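Local coordinates for protein aldehyde dehydrogenase 21 (ALDH21) (Physcomitrella patens subsp. patens, PDB 5N5S) that probably oxidises D-glyceraldehyde 3-phosphate to 3-phosphoglycerate with NADP(+) and water, as a non-phosphorylating member of the aldehyde dehydrogenase family, at residues 259-264 / 280-285; 296-301 / 445-450; 316-321 / 360-365. All coordinates share one frame; numbering follows the deposited sequence.

How the interactions relate
Two of the three contacts, interactions 1 and 3, show how an aldehyde dehydrogenase builds its cofactor site from separate parts of the fold; interaction 2 joins parts of the other sheet far from it. Interaction 1 comes first along the chain and pairs strands 260-264 and 281-285 of the largely parallel, nucleotide-binding sheet. Interaction 2 opens in the loop after strand 290-294 and closes at the end of strand 443-447; the whole of interaction 3 falls in the chain between its two segments. Interactions 1 and 3 lie on opposite sides of the chain's centre, their centres about 25 Å apart, yet both touch the same NADP. The centre of interaction 2 is about 37 Å from that of interaction 1.

Interaction 1. Residues 259-264 / 280-285; sequences KLLTFT and KKVVME. With NAP (NADP nicotinamide-adenine-dinucleotide phosphate), chain G.
The F263 ring is met by M284 SD at an oblique angle, neither squarely over a face nor at the rim: the sulfur sits 4.9 Å from the ring centroid, 62° off the ring normal, a Met-aromatic contact. At the ring edge, near its plane, F263 CE1 approaches O4B of the adenosine ribose of NADP at 3.3 Å. Bends at chi2 and chi3 fold the methionine back, bringing M284 CE to 3.8 Å from F263 CB. L261 lies on this same sheet face, where helix 267-276 packs. The two strands are neighbours in the Rossmann-type sheet, joined through that helix in a beta-alpha-beta crossover and held by five parallel backbone hydrogen bonds, the shortest from E285 N to F263 O at 2.8 Å. On the other face L260 CD1 meets V283 CG2 at 3.7 Å, and the hydroxyls of T262 and T264 both hydrogen-bond to K198. T264 CG2, anti to the backbone N, is aimed at the nicotinamide and reaches NAP C3N at 3.5 Å. Beside it lies E285, predicted to be catalytic, and its OE2 accepts a hydrogen bond from the carboxamide N7N of NADP at 3.2 Å.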
loop_
_atom_site.group_PDB
_atom_site.type_symbol
_atom_site.label_atom_id
_atom_site.label_comp_id
_atom_site.label_asym_id
_atom_site.label_seq_id
_atom_site.Cartn_x
_atom_site.Cartn_y
_atom_site.Cartn_z
ATOM N N LYS B 259 -4.593 27.533 2.243
ATOM C CA LYS B 259 -3.750 26.699 1.386
ATOM C C LYS B 259 -4.593 25.751 0.526
ATOM O O LYS B 259 -4.105 25.205 -0.466
ATOM C CB LYS B 259 -2.684 25.953 2.210
ATOM C CG LYS B 259 -1.671 26.876 2.926
ATOM C CD LYS B 259 -0.757 27.698 1.976
ATOM C CE LYS B 259 0.446 26.999 1.330
ATOM N NZ LYS B 259 1.481 26.588 2.317
ATOM N N LEU B 260 -5.872 25.595 0.891
ATOM C CA LEU B 260 -6.828 24.768 0.176
ATOM C C LEU B 260 -8.236 25.342 0.273
ATOM O O LEU B 260 -8.642 25.830 1.331
ATOM C CB LEU B 260 -6.797 23.308 0.698
ATOM C CG LEU B 260 -7.912 22.343 0.219
ATOM C CD1 LEU B 260 -7.603 21.758 -1.153
ATOM C CD2 LEU B 260 -8.135 21.237 1.209
ATOM N N LEU B 261 -8.967 25.267 -0.837
ATOM C CA LEU B 261 -10.372 25.602 -0.933
ATOM C C LEU B 261 -11.105 24.302 -1.301
ATOM O O LEU B 261 -10.796 23.671 -2.320
ATOM C CB LEU B 261 -10.645 26.707 -1.989
ATOM C CG LEU B 261 -12.111 26.869 -2.471
ATOM C CD1 LEU B 261 -13.032 27.379 -1.349
ATOM C CD2 LEU B 261 -12.189 27.780 -3.672
ATOM N N THR B 262 -12.032 23.882 -0.449
ATOM C CA THR B 262 -12.850 22.700 -0.721
ATOM C C THR B 262 -14.298 23.171 -0.827
ATOM O O THR B 262 -14.864 23.706 0.129
ATOM C CB THR B 262 -12.556 21.508 0.229
ATOM O OG1 THR B 262 -13.440 20.431 -0.079
ATOM C CG2 THR B 262 -12.620 21.861 1.713
ATOM N N PHE B 263 -14.850 23.050 -2.032
ATOM C CA PHE B 263 -16.204 23.483 -2.348
ATOM C C PHE B 263 -17.116 22.351 -2.767
ATOM O O PHE B 263 -16.742 21.511 -3.592
ATOM C CB PHE B 263 -16.160 24.568 -3.442
ATOM C CG PHE B 263 -17.498 25.040 -3.973
ATOM C CD1 PHE B 263 -18.187 26.078 -3.354
ATOM C CD2 PHE B 263 -18.063 24.458 -5.101
ATOM C CE1 PHE B 263 -19.418 26.521 -3.849
ATOM C CE2 PHE B 263 -19.299 24.901 -5.589
ATOM C CZ PHE B 263 -19.959 25.935 -4.963
ATOM N N THR B 264 -18.347 22.378 -2.237
ATOM C CA THR B 264 -19.441 21.471 -2.580
ATOM C C THR B 264 -20.628 22.366 -2.913
ATOM O O THR B 264 -21.066 23.160 -2.075
ATOM C CB THR B 264 -19.693 20.411 -1.491
ATOM O OG1 THR B 264 -18.501 19.654 -1.292
ATOM C CG2 THR B 264 -20.787 19.432 -1.879
ATOM N N LYS B 280 -3.718 28.619 -4.120
ATOM C CA LYS B 280 -4.234 27.488 -3.331
ATOM C C LYS B 280 -4.714 26.260 -4.128
ATOM O O LYS B 280 -5.146 26.374 -5.280
ATOM C CB LYS B 280 -5.355 27.944 -2.375
ATOM C CG LYS B 280 -6.609 28.468 -3.070
ATOM C CD LYS B 280 -7.746 28.843 -2.111
ATOM C CE LYS B 280 -7.538 30.039 -1.208
ATOM N NZ LYS B 280 -7.000 31.232 -1.918
ATOM N N LYS B 281 -4.658 25.075 -3.477
ATOM C CA LYS B 281 -5.181 23.859 -4.068
ATOM C C LYS B 281 -6.715 23.943 -4.005
ATOM O O LYS B 281 -7.273 24.660 -3.171
ATOM C CB LYS B 281 -4.633 22.586 -3.388
ATOM C CG LYS B 281 -3.176 22.291 -3.736
ATOM C CD LYS B 281 -2.725 20.889 -3.303
ATOM C CE LYS B 281 -1.216 20.756 -3.337
ATOM N NZ LYS B 281 -0.768 19.352 -3.161
ATOM N N VAL B 282 -7.384 23.248 -4.924
ATOM C CA VAL B 282 -8.837 23.263 -5.044
ATOM C C VAL B 282 -9.407 21.832 -5.138
ATOM O O VAL B 282 -8.808 20.955 -5.770
ATOM C CB VAL B 282 -9.220 24.188 -6.243
ATOM C CG1 VAL B 282 -10.456 23.719 -6.994
ATOM C CG2 VAL B 282 -9.365 25.638 -5.799
ATOM N N VAL B 283 -10.540 21.616 -4.444
ATOM C CA VAL B 283 -11.354 20.400 -4.433
ATOM C C VAL B 283 -12.743 20.885 -4.842
ATOM O O VAL B 283 -13.264 21.826 -4.224
ATOM C CB VAL B 283 -11.369 19.692 -3.044
ATOM C CG1 VAL B 283 -12.322 18.486 -3.040
ATOM C CG2 VAL B 283 -9.968 19.261 -2.629
ATOM N N MET B 284 -13.318 20.285 -5.901
ATOM C CA MET B 284 -14.631 20.648 -6.452
ATOM C C MET B 284 -15.611 19.488 -6.495
ATOM O O MET B 284 -15.446 18.567 -7.294
ATOM C CB MET B 284 -14.499 21.288 -7.854
ATOM C CG MET B 284 -13.891 22.671 -7.842
ATOM S SD MET B 284 -15.020 23.887 -7.170
ATOM C CE MET B 284 -13.859 25.023 -6.392
ATOM N N GLU B 285 -16.643 19.542 -5.648
ATOM C CA GLU B 285 -17.721 18.551 -5.603
ATOM C C GLU B 285 -18.955 19.262 -6.160
ATOM O O GLU B 285 -19.609 20.019 -5.443
ATOM C CB GLU B 285 -17.940 18.053 -4.154
ATOM C CG GLU B 285 -16.882 17.074 -3.654
ATOM C CD GLU B 285 -16.834 15.716 -4.340
ATOM O OE1 GLU B 285 -15.738 15.115 -4.388
ATOM O OE2 GLU B 285 -17.878 15.265 -4.863
HETATM P PA NAP G . -24.738 26.697 -4.646
HETATM O O1A NAP G . -23.700 26.825 -5.698
HETATM O O2A NAP G . -25.913 27.667 -4.813
HETATM O O5B NAP G . -24.145 27.050 -3.204
HETATM C C5B NAP G . -23.218 26.270 -2.422
HETATM C C4B NAP G . -22.543 27.197 -1.438
HETATM O O4B NAP G . -21.766 28.192 -2.146
HETATM C C3B NAP G . -23.452 27.973 -0.481
HETATM O O3B NAP G . -22.883 27.970 0.826
HETATM C C2B NAP G . -23.481 29.372 -1.093
HETATM O O2B NAP G . -23.873 30.451 -0.218
HETATM C C1B NAP G . -22.057 29.475 -1.622
HETATM N N9A NAP G . -21.685 30.483 -2.614
HETATM C C8A NAP G . -22.339 30.786 -3.780
HETATM N N7A NAP G . -21.734 31.689 -4.512
HETATM C C5A NAP G . -20.599 32.002 -3.780
HETATM C C6A NAP G . -19.522 32.884 -4.021
HETATM N N6A NAP G . -19.400 33.618 -5.127
HETATM N N1A NAP G . -18.544 32.956 -3.085
HETATM C C2A NAP G . -18.642 32.192 -1.990
HETATM N N3A NAP G . -19.606 31.323 -1.657
HETATM C C4A NAP G . -20.560 31.272 -2.601
HETATM O O3 NAP G . -25.430 25.278 -4.394
HETATM P PN NAP G . -26.686 24.765 -3.546
HETATM O O1N NAP G . -27.930 25.278 -4.161
HETATM O O2N NAP G . -26.440 25.025 -2.111
HETATM O O5D NAP G . -26.588 23.196 -3.833
HETATM C C5D NAP G . -27.041 22.623 -5.086
HETATM C C4D NAP G . -25.893 22.203 -5.979
HETATM O O4D NAP G . -24.910 21.468 -5.209
HETATM C C3D NAP G . -26.280 21.252 -7.108
HETATM O O3D NAP G . -25.597 21.560 -8.320
HETATM C C2D NAP G . -25.858 19.902 -6.533
HETATM O O2D NAP G . -25.648 18.862 -7.477
HETATM C C1D NAP G . -24.497 20.305 -5.897
HETATM N N1N NAP G . -24.053 19.269 -4.874
HETATM C C2N NAP G . -22.867 18.532 -5.080
HETATM C C3N NAP G . -22.558 17.507 -4.201
HETATM C C7N NAP G . -21.398 16.543 -4.366
HETATM O O7N NAP G . -21.120 15.753 -3.437
HETATM N N7N NAP G . -20.679 16.602 -5.492
HETATM C C4N NAP G . -23.422 17.256 -3.135
HETATM C C5N NAP G . -24.574 18.007 -2.961
HETATM C C6N NAP G . -24.867 19.012 -3.834
HETATM P P2B NAP G . -25.380 30.865 0.132
HETATM O O1X NAP G . -26.417 29.819 -0.200
HETATM O O2X NAP G . -25.616 32.219 -0.581
HETATM O O3X NAP G . -25.220 31.092 1.635
#

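Interaction 2. Residues 296-301 / 445-450; sequences DYVPDL and GIFTKD
D296 reaches across to K449 with its carboxylate, and the two side chains run athwart each other where strand 443-447 gives way to loop. From D296 CB, which lies 4.1 Å from K449 CG, the chain leads to a carboxyl carbon set beside its own backbone N (chi1 -69°). That torsion delivers OD2 to the backbone amide of K449: K449 N donates to D296 OD2 at 2.9 Å, with 166° at the hydrogen. The donor comes to the anti side of the carboxylate, 33° out of its plane. The same oxygen also lies against the start of the lysine side chain, D296 OD2 to K449 CB being 3.6 Å, while OD1 forms a salt bridge with R331. The backbone adds a second, more bent bond, D296 N to F447 O at 3.2 Å, with the donor well above the carbonyl plane.

Around this polar pair, the extended K449 chain runs past V298, whose CG2 is 4.0 Å from K449 CG, and carries CE to 3.3 Å from the carbonyl oxygen of Y297. V298 also meets the phenyl group of F447; the carbonyl oxygen V298 O lies in the F447 ring plane at the edge, 3.9 Å from F447 CE2. T448 opens an ST turn, its OG1 accepting from D450 N, and D450 then serves as N-cap of helix 451-460, just as D300 does for helix 301-313.

The loop after strand 290-294 is thus tied to the exit of the adjacent parallel strand 443-447. Charge pairing with the lysine probably contributes little directly, since D296 OD1 and K449 NZ are 5.6 Å apart; the carboxylate instead spends one oxygen on a main-chain N-H and the other on R331, an arrangement that would probably stabilise its ionised form.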
loop_
_atom_site.group_PDB
_atom_site.type_symbol
_atom_site.label_atom_id
_atom_site.label_comp_id
_atom_site.label_asym_id
_atom_site.label_seq_id
_atom_site.Cartn_x
_atom_site.Cartn_y
_atom_site.Cartn_z
ATOM N N ASP B 296 -31.204 -6.028 -16.747
ATOM C CA ASP B 296 -31.778 -7.186 -16.050
ATOM C C ASP B 296 -32.410 -6.708 -14.740
ATOM O O ASP B 296 -32.155 -5.582 -14.320
ATOM C CB ASP B 296 -30.687 -8.233 -15.721
ATOM C CG ASP B 296 -30.078 -8.964 -16.906
ATOM O OD1 ASP B 296 -30.839 -9.658 -17.634
ATOM O OD2 ASP B 296 -28.821 -8.894 -17.073
ATOM N N TYR B 297 -33.215 -7.567 -14.089
ATOM C CA TYR B 297 -33.832 -7.308 -12.786
ATOM C C TYR B 297 -32.911 -7.997 -11.780
ATOM O O TYR B 297 -32.651 -9.198 -11.915
ATOM C CB TYR B 297 -35.263 -7.894 -12.710
ATOM C CG TYR B 297 -36.233 -7.420 -13.776
ATOM C CD1 TYR B 297 -36.122 -6.150 -14.338
ATOM C CD2 TYR B 297 -37.295 -8.223 -14.191
ATOM C CE1 TYR B 297 -37.001 -5.720 -15.333
ATOM C CE2 TYR B 297 -38.200 -7.787 -15.161
ATOM C CZ TYR B 297 -38.053 -6.531 -15.726
ATOM O OH TYR B 297 -38.950 -6.088 -16.670
ATOM N N VAL B 298 -32.338 -7.238 -10.837
ATOM C CA VAL B 298 -31.367 -7.799 -9.887
ATOM C C VAL B 298 -31.698 -7.448 -8.410
ATOM O O VAL B 298 -31.573 -6.284 -8.034
ATOM C CB VAL B 298 -29.884 -7.458 -10.237
ATOM C CG1 VAL B 298 -28.922 -8.388 -9.492
ATOM C CG2 VAL B 298 -29.626 -7.514 -11.747
ATOM N N PRO B 299 -32.073 -8.439 -7.552
ATOM C CA PRO B 299 -32.279 -9.874 -7.860
ATOM C C PRO B 299 -33.604 -10.167 -8.572
ATOM O O PRO B 299 -33.703 -11.178 -9.269
ATOM C CB PRO B 299 -32.189 -10.534 -6.477
ATOM C CG PRO B 299 -32.726 -9.498 -5.534
ATOM C CD PRO B 299 -32.359 -8.149 -6.129
ATOM N N ASP B 300 -34.609 -9.278 -8.398
ATOM C CA ASP B 300 -35.957 -9.361 -8.976
ATOM C C ASP B 300 -36.494 -7.975 -9.351
ATOM O O ASP B 300 -35.891 -6.966 -8.978
ATOM C CB ASP B 300 -36.927 -10.072 -8.007
ATOM C CG ASP B 300 -36.957 -9.507 -6.598
ATOM O OD1 ASP B 300 -37.471 -8.383 -6.417
ATOM O OD2 ASP B 300 -36.487 -10.199 -5.675
ATOM N N LEU B 301 -37.632 -7.934 -10.072
ATOM C CA LEU B 301 -38.309 -6.723 -10.545
ATOM C C LEU B 301 -38.729 -5.762 -9.429
ATOM O O LEU B 301 -38.548 -4.554 -9.583
ATOM C CB LEU B 301 -39.519 -7.105 -11.434
ATOM C CG LEU B 301 -40.405 -5.967 -11.972
ATOM C CD1 LEU B 301 -39.648 -5.075 -12.927
ATOM C CD2 LEU B 301 -41.633 -6.513 -12.655
ATOM N N GLY B 445 -25.445 4.275 -12.793
ATOM C CA GLY B 445 -25.966 3.029 -12.263
ATOM C C GLY B 445 -26.175 2.007 -13.366
ATOM O O GLY B 445 -26.394 2.368 -14.529
ATOM N N ILE B 446 -26.081 0.717 -13.016
ATOM C CA ILE B 446 -26.291 -0.368 -13.972
ATOM C C ILE B 446 -26.854 -1.603 -13.283
ATOM O O ILE B 446 -26.291 -2.081 -12.295
ATOM C CB ILE B 446 -25.044 -0.688 -14.862
ATOM C CG1 ILE B 446 -25.376 -1.801 -15.889
ATOM C CG2 ILE B 446 -23.778 -1.004 -14.028
ATOM C CD1 ILE B 446 -24.385 -2.089 -16.915
ATOM N N PHE B 447 -27.972 -2.108 -13.821
ATOM C CA PHE B 447 -28.620 -3.338 -13.383
ATOM C C PHE B 447 -28.338 -4.385 -14.450
ATOM O O PHE B 447 -28.834 -4.282 -15.574
ATOM C CB PHE B 447 -30.133 -3.151 -13.140
ATOM C CG PHE B 447 -30.464 -2.523 -11.807
ATOM C CD1 PHE B 447 -30.583 -1.145 -11.682
ATOM C CD2 PHE B 447 -30.683 -3.312 -10.680
ATOM C CE1 PHE B 447 -30.937 -0.565 -10.460
ATOM C CE2 PHE B 447 -31.002 -2.728 -9.447
ATOM C CZ PHE B 447 -31.125 -1.361 -9.345
ATOM N N THR B 448 -27.460 -5.343 -14.117
ATOM C CA THR B 448 -27.055 -6.424 -15.025
ATOM C C THR B 448 -26.654 -7.691 -14.260
ATOM O O THR B 448 -26.077 -7.608 -13.172
ATOM C CB THR B 448 -25.946 -5.950 -16.015
ATOM O OG1 THR B 448 -25.636 -6.996 -16.933
ATOM C CG2 THR B 448 -24.660 -5.512 -15.317
ATOM N N LYS B 449 -26.954 -8.852 -14.849
ATOM C CA LYS B 449 -26.583 -10.176 -14.347
ATOM C C LYS B 449 -25.389 -10.665 -15.186
ATOM O O LYS B 449 -24.817 -11.718 -14.890
ATOM C CB LYS B 449 -27.767 -11.159 -14.513
ATOM C CG LYS B 449 -28.851 -11.070 -13.439
ATOM C CD LYS B 449 -30.029 -11.972 -13.795
ATOM C CE LYS B 449 -31.064 -12.024 -12.700
ATOM N NZ LYS B 449 -32.306 -12.718 -13.144
ATOM N N ASP B 450 -25.045 -9.904 -16.257
ATOM C CA ASP B 450 -23.978 -10.205 -17.214
ATOM C C ASP B 450 -22.617 -9.697 -16.723
ATOM O O ASP B 450 -22.456 -8.517 -16.425
ATOM C CB ASP B 450 -24.315 -9.645 -18.614
ATOM C CG ASP B 450 -23.424 -10.153 -19.734
ATOM O OD1 ASP B 450 -22.242 -9.741 -19.788
ATOM O OD2 ASP B 450 -23.920 -10.934 -20.585
#

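Interaction 3. Residues 316-321 / 360-365; sequences GGQSCI and GPMISE. With NAP (NADP nicotinamide-adenine-dinucleotide phosphate), chain G.
Q318 puts its amide against M362 and I363, and nearly all the close packing between 316-321 and 360-365 is gathered on that one side chain. Extended beyond CG, with CG beside the backbone N (chi1 -68°), it spans the gap between two loops whose nearest CA atoms, those of G316 and G360, are still 7.1 Å apart. At its far end OE1 accepts the backbone N-H of I363 at 3.2 Å; the donor lies in the carbonyl plane, on a lone pair, and the bond is fairly straight, 159° at the hydrogen. The methionine crosses the glutamine at a slant. Bent at chi2 and chi3, it brings its sulfur in at short range, M362 SD being 3.7 Å from Q318 CD, while M362 CE is an equal 3.7 Å from Q318 OE1. Thus the amide oxygen that receives the hydrogen bond is also flanked by carbon atoms of M362 and I363, among them I363 CG2.

Q318 is the centre of an inverse gamma turn, S319 N bonding back to G317 O, in the loop that carries C320, which binds both succinate and NADP in this protein; S319 also binds succinate. W188, another NADP-binding residue, touches both Q318 and I363, which is consistent with a second-shell place for the glutamine between the cofactor site and the 360-365 loop.

Away from the amide the contact thins quickly. G316 O comes only to 4.1 Å of M362 SD, and P361 points its CB away from the 316-321 loop, its side chain packing on F395. Beyond I363 the chain comes to the surface: S364 is partly exposed and caps helix 365-380 through the backbone N of A367, and E365, at the solvent, forms a salt bridge with R391.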
loop_
_atom_site.group_PDB
_atom_site.type_symbol
_atom_site.label_atom_id
_atom_site.label_comp_id
_atom_site.label_asym_id
_atom_site.label_seq_id
_atom_site.Cartn_x
_atom_site.Cartn_y
_atom_site.Cartn_z
ATOM N N GLY B 316 -36.657 14.193 -3.023
ATOM C CA GLY B 316 -37.325 14.847 -4.141
ATOM C C GLY B 316 -36.380 15.249 -5.255
ATOM O O GLY B 316 -36.524 16.337 -5.815
ATOM N N GLY B 317 -35.382 14.395 -5.523
ATOM C CA GLY B 317 -34.370 14.612 -6.549
ATOM C C GLY B 317 -33.375 15.719 -6.258
ATOM O O GLY B 317 -32.518 16.011 -7.098
ATOM N N GLN B 318 -33.468 16.339 -5.065
ATOM C CA GLN B 318 -32.572 17.415 -4.638
ATOM C C GLN B 318 -31.292 16.799 -4.067
ATOM O O GLN B 318 -30.951 16.965 -2.890
ATOM C CB GLN B 318 -33.277 18.396 -3.678
ATOM C CG GLN B 318 -34.373 19.211 -4.366
ATOM C CD GLN B 318 -35.092 20.148 -3.433
ATOM O OE1 GLN B 318 -35.148 21.372 -3.653
ATOM N NE2 GLN B 318 -35.635 19.606 -2.350
ATOM N N SER B 319 -30.603 16.052 -4.947
ATOM C CA SER B 319 -29.363 15.311 -4.726
ATOM C C SER B 319 -28.486 15.440 -5.980
ATOM O O SER B 319 -28.986 15.548 -7.112
ATOM C CB SER B 319 -29.677 13.838 -4.455
ATOM O OG SER B 319 -28.537 13.023 -4.236
ATOM N N CYS B 320 -27.175 15.442 -5.757
ATOM C CA CYS B 320 -26.116 15.523 -6.761
ATOM C C CYS B 320 -25.983 14.224 -7.525
ATOM O O CYS B 320 -25.415 14.221 -8.621
ATOM C CB CYS B 320 -24.805 15.879 -6.077
ATOM S SG CYS B 320 -24.502 14.933 -4.561
ATOM N N ILE B 321 -26.434 13.104 -6.907
ATOM C CA ILE B 321 -26.441 11.747 -7.491
ATOM C C ILE B 321 -27.878 11.256 -7.726
ATOM O O ILE B 321 -28.148 10.056 -7.725
ATOM C CB ILE B 321 -25.563 10.718 -6.729
ATOM C CG1 ILE B 321 -25.826 10.736 -5.203
ATOM C CG2 ILE B 321 -24.101 10.919 -7.076
ATOM C CD1 ILE B 321 -25.130 9.594 -4.380
ATOM N N GLY B 360 -40.871 15.654 0.718
ATOM C CA GLY B 360 -41.379 16.901 1.262
ATOM C C GLY B 360 -41.374 17.989 0.210
ATOM O O GLY B 360 -41.340 17.692 -0.989
ATOM N N PRO B 361 -41.406 19.273 0.614
ATOM C CA PRO B 361 -41.366 20.341 -0.398
ATOM C C PRO B 361 -39.937 20.629 -0.883
ATOM O O PRO B 361 -38.960 20.150 -0.293
ATOM C CB PRO B 361 -41.980 21.538 0.336
ATOM C CG PRO B 361 -41.699 21.295 1.781
ATOM C CD PRO B 361 -41.448 19.822 1.987
ATOM N N MET B 362 -39.808 21.427 -1.951
ATOM C CA MET B 362 -38.497 21.845 -2.453
ATOM C C MET B 362 -37.944 22.910 -1.477
ATOM O O MET B 362 -38.671 23.338 -0.577
ATOM C CB MET B 362 -38.628 22.421 -3.874
ATOM C CG MET B 362 -39.291 21.477 -4.857
ATOM S SD MET B 362 -38.291 20.036 -5.310
ATOM C CE MET B 362 -37.298 20.745 -6.609
ATOM N N ILE B 363 -36.681 23.334 -1.647
ATOM C CA ILE B 363 -36.043 24.346 -0.792
ATOM C C ILE B 363 -36.811 25.698 -0.819
ATOM O O ILE B 363 -36.920 26.356 0.219
ATOM C CB ILE B 363 -34.513 24.492 -1.102
ATOM C CG1 ILE B 363 -33.768 25.379 -0.069
ATOM C CG2 ILE B 363 -34.230 24.955 -2.537
ATOM C CD1 ILE B 363 -33.748 24.863 1.377
ATOM N N SER B 364 -37.386 26.066 -1.985
ATOM C CA SER B 364 -38.168 27.290 -2.182
ATOM C C SER B 364 -39.249 27.093 -3.241
ATOM O O SER B 364 -39.183 26.135 -4.027
ATOM C CB SER B 364 -37.259 28.444 -2.590
ATOM O OG SER B 364 -36.634 28.193 -3.838
ATOM N N GLU B 365 -40.234 28.019 -3.279
ATOM C CA GLU B 365 -41.315 28.022 -4.267
ATOM C C GLU B 365 -40.723 28.335 -5.651
ATOM O O GLU B 365 -41.189 27.797 -6.657
ATOM C CB GLU B 365 -42.374 29.066 -3.890
ATOM C CG GLU B 365 -43.718 28.848 -4.569
ATOM C CD GLU B 365 -44.773 29.908 -4.319
ATOM O OE1 GLU B 365 -45.458 30.295 -5.294
ATOM O OE2 GLU B 365 -44.927 30.344 -3.156
HETATM P PA NAP G . -24.738 26.697 -4.646
HETATM O O1A NAP G . -23.700 26.825 -5.698
HETATM O O2A NAP G . -25.913 27.667 -4.813
HETATM O O5B NAP G . -24.145 27.050 -3.204
HETATM C C5B NAP G . -23.218 26.270 -2.422
HETATM C C4B NAP G . -22.543 27.197 -1.438
HETATM O O4B NAP G . -21.766 28.192 -2.146
HETATM C C3B NAP G . -23.452 27.973 -0.481
HETATM O O3B NAP G . -22.883 27.970 0.826
HETATM C C2B NAP G . -23.481 29.372 -1.093
HETATM O O2B NAP G . -23.873 30.451 -0.218
HETATM C C1B NAP G . -22.057 29.475 -1.622
HETATM N N9A NAP G . -21.685 30.483 -2.614
HETATM C C8A NAP G . -22.339 30.786 -3.780
HETATM N N7A NAP G . -21.734 31.689 -4.512
HETATM C C5A NAP G . -20.599 32.002 -3.780
HETATM C C6A NAP G . -19.522 32.884 -4.021
HETATM N N6A NAP G . -19.400 33.618 -5.127
HETATM N N1A NAP G . -18.544 32.956 -3.085
HETATM C C2A NAP G . -18.642 32.192 -1.990
HETATM N N3A NAP G . -19.606 31.323 -1.657
HETATM C C4A NAP G . -20.560 31.272 -2.601
HETATM O O3 NAP G . -25.430 25.278 -4.394
HETATM P PN NAP G . -26.686 24.765 -3.546
HETATM O O1N NAP G . -27.930 25.278 -4.161
HETATM O O2N NAP G . -26.440 25.025 -2.111
HETATM O O5D NAP G . -26.588 23.196 -3.833
HETATM C C5D NAP G . -27.041 22.623 -5.086
HETATM C C4D NAP G . -25.893 22.203 -5.979
HETATM O O4D NAP G . -24.910 21.468 -5.209
HETATM C C3D NAP G . -26.280 21.252 -7.108
HETATM O O3D NAP G . -25.597 21.560 -8.320
HETATM C C2D NAP G . -25.858 19.902 -6.533
HETATM O O2D NAP G . -25.648 18.862 -7.477
HETATM C C1D NAP G . -24.497 20.305 -5.897
HETATM N N1N NAP G . -24.053 19.269 -4.874
HETATM C C2N NAP G . -22.867 18.532 -5.080
HETATM C C3N NAP G . -22.558 17.507 -4.201
HETATM C C7N NAP G . -21.398 16.543 -4.366
HETATM O O7N NAP G . -21.120 15.753 -3.437
HETATM N N7N NAP G . -20.679 16.602 -5.492
HETATM C C4N NAP G . -23.422 17.256 -3.135
HETATM C C5N NAP G . -24.574 18.007 -2.961
HETATM C C6N NAP G . -24.867 19.012 -3.834
HETATM P P2B NAP G . -25.380 30.865 0.132
HETATM O O1X NAP G . -26.417 29.819 -0.200
HETATM O O2X NAP G . -25.616 32.219 -0.581
HETATM O O3X NAP G . -25.220 31.092 1.635
#